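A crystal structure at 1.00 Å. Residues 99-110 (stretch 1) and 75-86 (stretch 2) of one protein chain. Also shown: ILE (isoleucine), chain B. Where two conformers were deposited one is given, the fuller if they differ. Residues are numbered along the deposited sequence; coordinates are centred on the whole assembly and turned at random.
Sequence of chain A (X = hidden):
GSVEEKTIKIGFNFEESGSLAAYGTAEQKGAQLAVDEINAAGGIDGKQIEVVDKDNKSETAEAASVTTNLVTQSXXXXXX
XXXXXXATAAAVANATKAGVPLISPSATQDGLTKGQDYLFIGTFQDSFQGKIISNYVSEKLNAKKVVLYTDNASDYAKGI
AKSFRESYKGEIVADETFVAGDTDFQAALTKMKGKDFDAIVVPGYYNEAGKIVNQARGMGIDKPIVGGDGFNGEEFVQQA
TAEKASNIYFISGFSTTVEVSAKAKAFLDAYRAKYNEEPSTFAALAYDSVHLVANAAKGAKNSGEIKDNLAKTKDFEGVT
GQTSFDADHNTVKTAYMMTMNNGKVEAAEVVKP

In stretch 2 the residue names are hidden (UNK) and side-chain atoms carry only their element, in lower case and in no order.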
ATOM      1  N   GLY A  99     -11.751 -22.063   1.414  1.00  9.84           N
ATOM      2  CA  GLY A  99     -12.730 -21.424   0.528  1.00 10.14           C
ATOM      3  C   GLY A  99     -13.208 -20.064   1.037  1.00  8.79           C
ATOM      4  O   GLY A  99     -14.380 -19.694   0.853  1.00 10.40           O
ATOM      5  N   VAL A 100     -12.291 -19.309   1.654  1.00  8.34           N
ATOM      6  CA  VAL A 100     -12.582 -17.991   2.206  1.00  7.86           C
ATOM      7  C   VAL A 100     -11.868 -16.917   1.375  1.00  7.37           C
ATOM      8  O   VAL A 100     -10.665 -16.974   1.220  1.00  7.85           O
ATOM      9  CB  VAL A 100     -12.139 -17.926   3.696  1.00  8.09           C
ATOM     10  CG1 VAL A 100     -12.311 -16.510   4.228  1.00  8.42           C
ATOM     11  CG2 VAL A 100     -12.927 -18.922   4.528  1.00  9.93           C
ATOM     12  N   PRO A 101     -12.608 -15.913   0.871  1.00  7.10           N
ATOM     13  CA  PRO A 101     -11.930 -14.871   0.118  1.00  7.00           C
ATOM     14  C   PRO A 101     -11.089 -13.977   1.042  1.00  5.98           C
ATOM     15  O   PRO A 101     -11.498 -13.625   2.145  1.00  6.70           O
ATOM     16  CB  PRO A 101     -13.093 -14.085  -0.518  1.00  8.14           C
ATOM     17  CG  PRO A 101     -14.238 -14.276   0.450  1.00  8.11           C
ATOM     18  CD  PRO A 101     -14.061 -15.686   0.984  1.00  7.74           C
ATOM     19  N   LEU A 102      -9.945 -13.572   0.504  1.00  5.83           N
ATOM     20  CA  LEU A 102      -9.007 -12.689   1.170  1.00  5.59           C
ATOM     21  C   LEU A 102      -8.763 -11.513   0.238  1.00  5.37           C
ATOM     22  O   LEU A 102      -8.446 -11.708  -0.949  1.00  5.71           O
ATOM     23  CB  LEU A 102      -7.720 -13.442   1.508  1.00  6.28           C
ATOM     24  CG  LEU A 102      -6.668 -12.662   2.327  1.00  6.61           C
ATOM     25  CD1 LEU A 102      -5.874 -13.603   3.233  1.00  7.84           C
ATOM     26  CD2 LEU A 102      -5.753 -11.826   1.462  1.00  7.00           C
ATOM     27  N   ILE A 103      -8.939 -10.301   0.773  1.00  5.02           N
ATOM     28  CA  ILE A 103      -8.668  -9.100   0.007  1.00  4.79           C
ATOM     29  C   ILE A 103      -7.529  -8.340   0.664  1.00  4.67           C
ATOM     30  O   ILE A 103      -7.602  -7.971   1.851  1.00  5.21           O
ATOM     31  CB  ILE A 103      -9.933  -8.195  -0.185  1.00  5.50           C
ATOM     32  CG1 ILE A 103      -9.581  -6.963  -1.026  1.00  5.85           C
ATOM     33  CG2 ILE A 103     -10.606  -7.811   1.135  1.00  6.24           C
ATOM     34  CD1 ILE A 103     -10.811  -6.254  -1.581  1.00  7.31           C
ATOM     35  N   SER A 104      -6.445  -8.143  -0.086  1.00  4.65           N
ATOM     36  CA  SER A 104      -5.378  -7.249   0.353  1.00  4.91           C
ATOM     37  C   SER A 104      -5.670  -5.868  -0.228  1.00  4.48           C
ATOM     38  O   SER A 104      -5.763  -5.723  -1.460  1.00  5.12           O
ATOM     39  CB  SER A 104      -3.994  -7.650  -0.125  1.00  5.32           C
ATOM     40  OG  SER A 104      -3.084  -6.602   0.182  1.00  5.38           O
ATOM     41  N   PRO A 105      -5.822  -4.848   0.615  1.00  4.67           N
ATOM     42  CA  PRO A 105      -6.067  -3.520   0.056  1.00  5.10           C
ATOM     43  C   PRO A 105      -4.913  -2.966  -0.783  1.00  5.14           C
ATOM     44  O   PRO A 105      -5.141  -2.129  -1.650  1.00  6.55           O
ATOM     45  CB  PRO A 105      -6.227  -2.644   1.337  1.00  5.84           C
ATOM     46  CG  PRO A 105      -6.679  -3.616   2.412  1.00  5.23           C
ATOM     47  CD  PRO A 105      -5.888  -4.873   2.087  1.00  4.94           C
ATOM     48  N   SER A 106      -3.698  -3.475  -0.522  1.00  5.06           N
ATOM     49  CA  SER A 106      -2.492  -2.742  -0.921  1.00  5.18           C
ATOM     50  C   SER A 106      -1.306  -3.542  -1.413  1.00  4.93           C
ATOM     51  O   SER A 106      -0.274  -2.934  -1.707  1.00  5.68           O
ATOM     52  CB  SER A 106      -2.047  -1.919   0.320  1.00  5.54           C
ATOM     53  OG  SER A 106      -1.958  -2.768   1.470  1.00  5.80           O
ATOM     54  N   ALA A 107      -1.423  -4.863  -1.554  1.00  5.02           N
ATOM     55  CA  ALA A 107      -0.275  -5.684  -2.026  1.00  5.04           C
ATOM     56  C   ALA A 107      -0.135  -5.477  -3.542  1.00  5.25           C
ATOM     57  O   ALA A 107      -0.999  -5.890  -4.305  1.00  6.08           O
ATOM     58  CB  ALA A 107      -0.483  -7.135  -1.677  1.00  6.08           C
ATOM     59  N   THR A 108       0.985  -4.887  -3.952  1.00  5.51           N
ATOM     60  CA  THR A 108       1.219  -4.473  -5.332  1.00  5.78           C
ATOM     61  C   THR A 108       2.029  -5.445  -6.181  1.00  6.24           C
ATOM     62  O   THR A 108       2.245  -5.187  -7.376  1.00  6.73           O
ATOM     63  CB  THR A 108       1.918  -3.087  -5.334  1.00  6.08           C
ATOM     64  OG1 THR A 108       3.104  -3.174  -4.530  1.00  6.71           O
ATOM     65  CG2 THR A 108       1.012  -1.986  -4.784  1.00  6.29           C
ATOM     66  N   GLN A 109       2.464  -6.569  -5.641  1.00  6.97           N
ATOM     67  CA  GLN A 109       3.291  -7.502  -6.422  1.00  8.01           C
ATOM     68  C   GLN A 109       2.618  -7.933  -7.706  1.00  6.91           C
ATOM     69  O   GLN A 109       1.468  -8.346  -7.722  1.00  7.32           O
ATOM     70  CB  GLN A 109       3.631  -8.731  -5.565  1.00 10.21           C
ATOM     71  CG  GLN A 109       4.382  -9.860  -6.261  1.00 12.17           C
ATOM     72  CD  GLN A 109       4.663 -11.019  -5.295  1.00 14.24           C
ATOM     73  OE1 GLN A 109       5.180 -10.792  -4.195  1.00 15.32           O
ATOM     74  NE2 GLN A 109       4.355 -12.266  -5.717  1.00 14.70           N
ATOM     75  N   ASP A 110       3.297  -7.794  -8.846  0.50  7.80           N
ATOM     76  CA  ASP A 110       2.648  -8.243 -10.064  0.50  8.45           C
ATOM     77  C   ASP A 110       2.443  -9.735 -10.008  0.50  8.50           C
ATOM     78  O   ASP A 110       3.218 -10.489  -9.416  0.50  9.24           O
ATOM     79  CB  ASP A 110       3.406  -7.928 -11.353  0.50  8.82           C
ATOM     80  CG  ASP A 110       3.448  -6.460 -11.671  0.50 10.40           C
ATOM     81  OD1 ASP A 110       2.751  -6.077 -12.641  0.50 13.47           O
ATOM     82  OD2 ASP A 110       4.064  -5.681 -10.921  0.50 11.14           O
ATOM     83  N   UNK A  75     -13.404 -19.319  12.157  1.00  9.51           N
ATOM     84  CA  UNK A  75     -14.376 -19.596  11.116  1.00  9.65           C
ATOM     85  C   UNK A  75     -14.972 -18.318  10.482  1.00  9.25           C
ATOM     86  O   UNK A  75     -16.178 -18.173  10.246  1.00 10.81           O
ATOM     87  c   UNK A  75     -15.190 -24.341  12.393  1.00 15.75           C
ATOM     88  n   UNK A  75     -14.118 -24.547  13.395  1.00 18.19           N
ATOM     89  c   UNK A  75     -15.394 -20.604  11.602  1.00 10.55           C
ATOM     90  c   UNK A  75     -15.739 -22.949  12.235  1.00 11.96           C
ATOM     91  c   UNK A  75     -14.711 -21.941  11.870  1.00 10.52           C
ATOM     92  N   UNK A  76     -14.084 -17.386  10.164  1.00  8.36           N
ATOM     93  CA  UNK A  76     -14.530 -16.138   9.534  1.00  8.49           C
ATOM     94  C   UNK A  76     -14.972 -16.403   8.084  1.00  8.61           C
ATOM     95  O   UNK A  76     -14.563 -17.356   7.421  1.00  9.46           O
ATOM     96  c   UNK A  76     -12.272 -15.319   8.651  1.00  8.65           C
ATOM     97  c   UNK A  76     -12.989 -14.767  10.992  1.00  9.30           C
ATOM     98  c   UNK A  76     -13.447 -15.009   9.571  1.00  8.04           C
ATOM     99  N   UNK A  77     -15.784 -15.486   7.577  1.00  8.71           N
ATOM    100  CA  UNK A  77     -16.330 -15.595   6.208  1.00  8.50           C
ATOM    101  C   UNK A  77     -15.517 -14.890   5.130  1.00  8.10           C
ATOM    102  O   UNK A  77     -15.717 -15.163   3.939  1.00  9.08           O
ATOM    103  c   UNK A  77     -17.767 -15.081   6.173  1.00 10.37           C
ATOM    104  o   UNK A  77     -18.606 -15.891   6.984  1.00 12.05           O
ATOM    105  N   UNK A  78     -14.627 -13.980   5.543  1.00  7.26           N
ATOM    106  CA  UNK A  78     -13.759 -13.221   4.639  1.00  6.88           C
ATOM    107  C   UNK A  78     -12.605 -12.680   5.471  1.00  6.45           C
ATOM    108  O   UNK A  78     -12.774 -12.499   6.683  1.00  7.25           O
ATOM    109  c   UNK A  78     -14.523 -12.068   4.000  1.00  8.51           C
ATOM    110  N   UNK A  79     -11.480 -12.402   4.821  1.00  6.11           N
ATOM    111  CA  UNK A  79     -10.309 -11.839   5.494  1.00  5.95           C
ATOM    112  C   UNK A  79      -9.885 -10.567   4.740  1.00  5.51           C
ATOM    113  O   UNK A  79      -9.836 -10.562   3.516  1.00  6.04           O
ATOM    114  c   UNK A  79      -9.504 -14.113   6.267  1.00  7.33           C
ATOM    115  c   UNK A  79      -7.875 -12.200   6.129  1.00  6.44           C
ATOM    116  c   UNK A  79      -9.132 -12.827   5.509  1.00  6.03           C
ATOM    117  N   UNK A  80      -9.609  -9.515   5.518  1.00  5.34           N
ATOM    118  CA  UNK A  80      -9.060  -8.248   5.004  1.00  5.20           C
ATOM    119  C   UNK A  80      -7.615  -8.166   5.513  1.00  5.02           C
ATOM    120  O   UNK A  80      -7.372  -8.301   6.717  1.00  5.34           O
ATOM    121  c   UNK A  80      -9.333  -5.775   4.758  1.00  6.41           C
ATOM    122  c   UNK A  80     -11.345  -7.220   5.078  1.00  7.67           C
ATOM    123  c   UNK A  80      -9.879  -7.038   5.420  1.00  6.08           C
ATOM    124  N   UNK A  81      -6.683  -7.887   4.598  1.00  5.19           N
ATOM    125  CA  UNK A  81      -5.264  -7.918   4.893  1.00  5.26           C
ATOM    126  C   UNK A  81      -4.704  -9.300   4.547  1.00  5.11           C
ATOM    127  O   UNK A  81      -5.464 -10.261   4.431  1.00  6.43           O
ATOM    128  N   UNK A  82      -3.369  -9.437   4.475  1.00  5.45           N
ATOM    129  CA  UNK A  82      -2.363  -8.438   4.824  1.00  5.48           C
ATOM    130  C   UNK A  82      -2.218  -7.223   3.921  1.00  4.88           C
ATOM    131  O   UNK A  82      -2.777  -7.153   2.824  1.00  5.54           O
ATOM    132  c   UNK A  82      -1.474 -10.674   5.042  1.00  6.49           C
ATOM    133  c   UNK A  82      -2.766 -10.770   4.298  1.00  6.08           C
ATOM    134  c   UNK A  82      -1.040  -9.244   4.794  1.00  5.84           C
ATOM    135  N   UNK A  83      -1.451  -6.271   4.418  1.00  5.11           N
ATOM    136  CA  UNK A  83      -1.152  -5.047   3.680  1.00  5.24           C
ATOM    137  C   UNK A  83      -0.040  -5.215   2.632  1.00  4.85           C
ATOM    138  O   UNK A  83      -0.057  -4.554   1.589  1.00  5.67           O
ATOM    139  c   UNK A  83      -0.719  -3.940   4.657  1.00  6.09           C
ATOM    140  N   UNK A  84       0.945  -6.046   2.949  1.00  5.43           N
ATOM    141  CA  UNK A  84       2.156  -6.136   2.142  1.00  5.45           C
ATOM    142  C   UNK A  84       2.203  -7.422   1.319  1.00  5.40           C
ATOM    143  O   UNK A  84       1.514  -8.412   1.610  1.00  5.85           O
ATOM    144  c   UNK A  84       3.419  -5.943   3.010  1.00  6.16           C
ATOM    145  o   UNK A  84       3.559  -7.042   3.916  1.00  6.67           O
ATOM    146  c   UNK A  84       3.396  -4.603   3.746  1.00  7.33           C
ATOM    147  N   UNK A  85       3.047  -7.408   0.292  1.00  5.71           N
ATOM    148  CA  UNK A  85       3.052  -8.500  -0.668  1.00  6.26           C
ATOM    149  C   UNK A  85       3.581  -9.823  -0.152  1.00  6.33           C
ATOM    150  O   UNK A  85       3.001 -10.861  -0.432  1.00  7.02           O
ATOM    151  o   UNK A  85       3.014  -7.142  -2.697  1.00  7.19           O
ATOM    152  c   UNK A  85       3.778  -8.077  -1.950  1.00  6.89           C
ATOM    153  N   UNK A  86       4.696  -9.816   0.559  1.00  6.75           N
ATOM    154  CA  UNK A  86       5.251 -11.078   1.047  1.00  7.45           C
ATOM    155  C   UNK A  86       4.252 -11.792   1.951  1.00  6.96           C
ATOM    156  O   UNK A  86       3.992 -12.994   1.839  1.00  7.64           O
TER
HETATM  157  N   ILE B 401       2.591  -2.098  -1.942  1.00  6.27           N
HETATM  158  CA  ILE B 401       3.497  -2.582  -0.864  1.00  6.07           C
HETATM  159  C   ILE B 401       3.516  -4.107  -0.875  1.00  5.74           C
HETATM  160  O   ILE B 401       4.248  -4.696  -0.052  1.00  6.70           O
HETATM  161  CB  ILE B 401       3.252  -1.885   0.509  1.00  9.23           C
HETATM  162  CG1 ILE B 401       1.781  -1.853   0.853  1.00  9.21           C
HETATM  163  CG2 ILE B 401       3.818  -0.362   0.624  1.00  8.24           C
HETATM  164  CD1 ILE B 401       1.522  -1.263   2.221  1.00  7.90           C
HETATM  165  OXT ILE B 401       2.826  -4.690  -1.736  1.00  6.80           O

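Position 75 carries four carbons in a row ending in nitrogen, reaching nothing on stretch 1: Lys75, with positive phi just after a helix. At 76 one carbon carries two more, a beta-branched apolar side chain, and the backbone O lies 3.7 Å from Val100 CG2; this is Val76. Position 77 has one carbon and one oxygen, and its CA-to-CB bond points away from stretch 1, so it is Ser77; its backbone O packs 3.4 Å from Pro101 CD and finds no polar partner.

A single carbon at 78, 4.2 Å from Pro101 CG, gives Ala78. Position 79 has three carbons branched at the first, and its backbone is gripped twice: its N donates to Pro101 O (2.9 Å), and its O accepts from Ile103 N (2.9 Å). It is Val79, whose CG1 meets Leu102 CD1 at 3.8 Å. The same three-carbon fork at 80 lies on the sheet face shared with Ile103. This is Val80, with CG2 4.1 Å from Ile103 CG2 and CG1 4.1 Å from Pro105 CG.

Position 81 has no side-chain atoms, and its phi of 93° with psi of 166° would jam a CB against the preceding carbonyl O. It is Gly81, whose N donates to Ile103 O at 2.9 Å. At 82 three carbons close a ring onto the backbone N after a cis peptide, so Pro82; its O accepts a 2.7 Å hydrogen bond from Ser104 OG. One carbon at 83, 3.6 Å from Ser106 OG, marks Ala83.

At 84 one carbon carries an oxygen and a carbon, none near stretch 1, while its backbone C lies 4.0 Å from Ala107 CB: Thr84, at the N-cap position, its side chain making no capping bond. Position 85 has one carbon and one oxygen; its CA-to-CB bond points toward stretch 1 and the oxygen lies 3.0 Å from Gln109 N, which donates to it: Ser85. Its OG donates to OXT of the bound isoleucine (2.6 Å), while its N donates to the ligand O (3.0 Å). Position 86 has no side-chain atoms: Gly86, in the helix, with room for a CB.

Parallel strands, 14° apart, are zipped by three backbone hydrogen bonds, with Leu102 and Val79 packing on one face and Ile103 and Val80 on the other. Beyond them, hydroxyls of Ser104 and Ser85 link the loops. The isoleucine's N donates to Thr108 OG1 (2.8 Å) and Ser106 O (3.0 Å); with the bonds from Ser85, both stretches hold the ligand.

Stretch 2 (75-86) KVSAVVGPATSG
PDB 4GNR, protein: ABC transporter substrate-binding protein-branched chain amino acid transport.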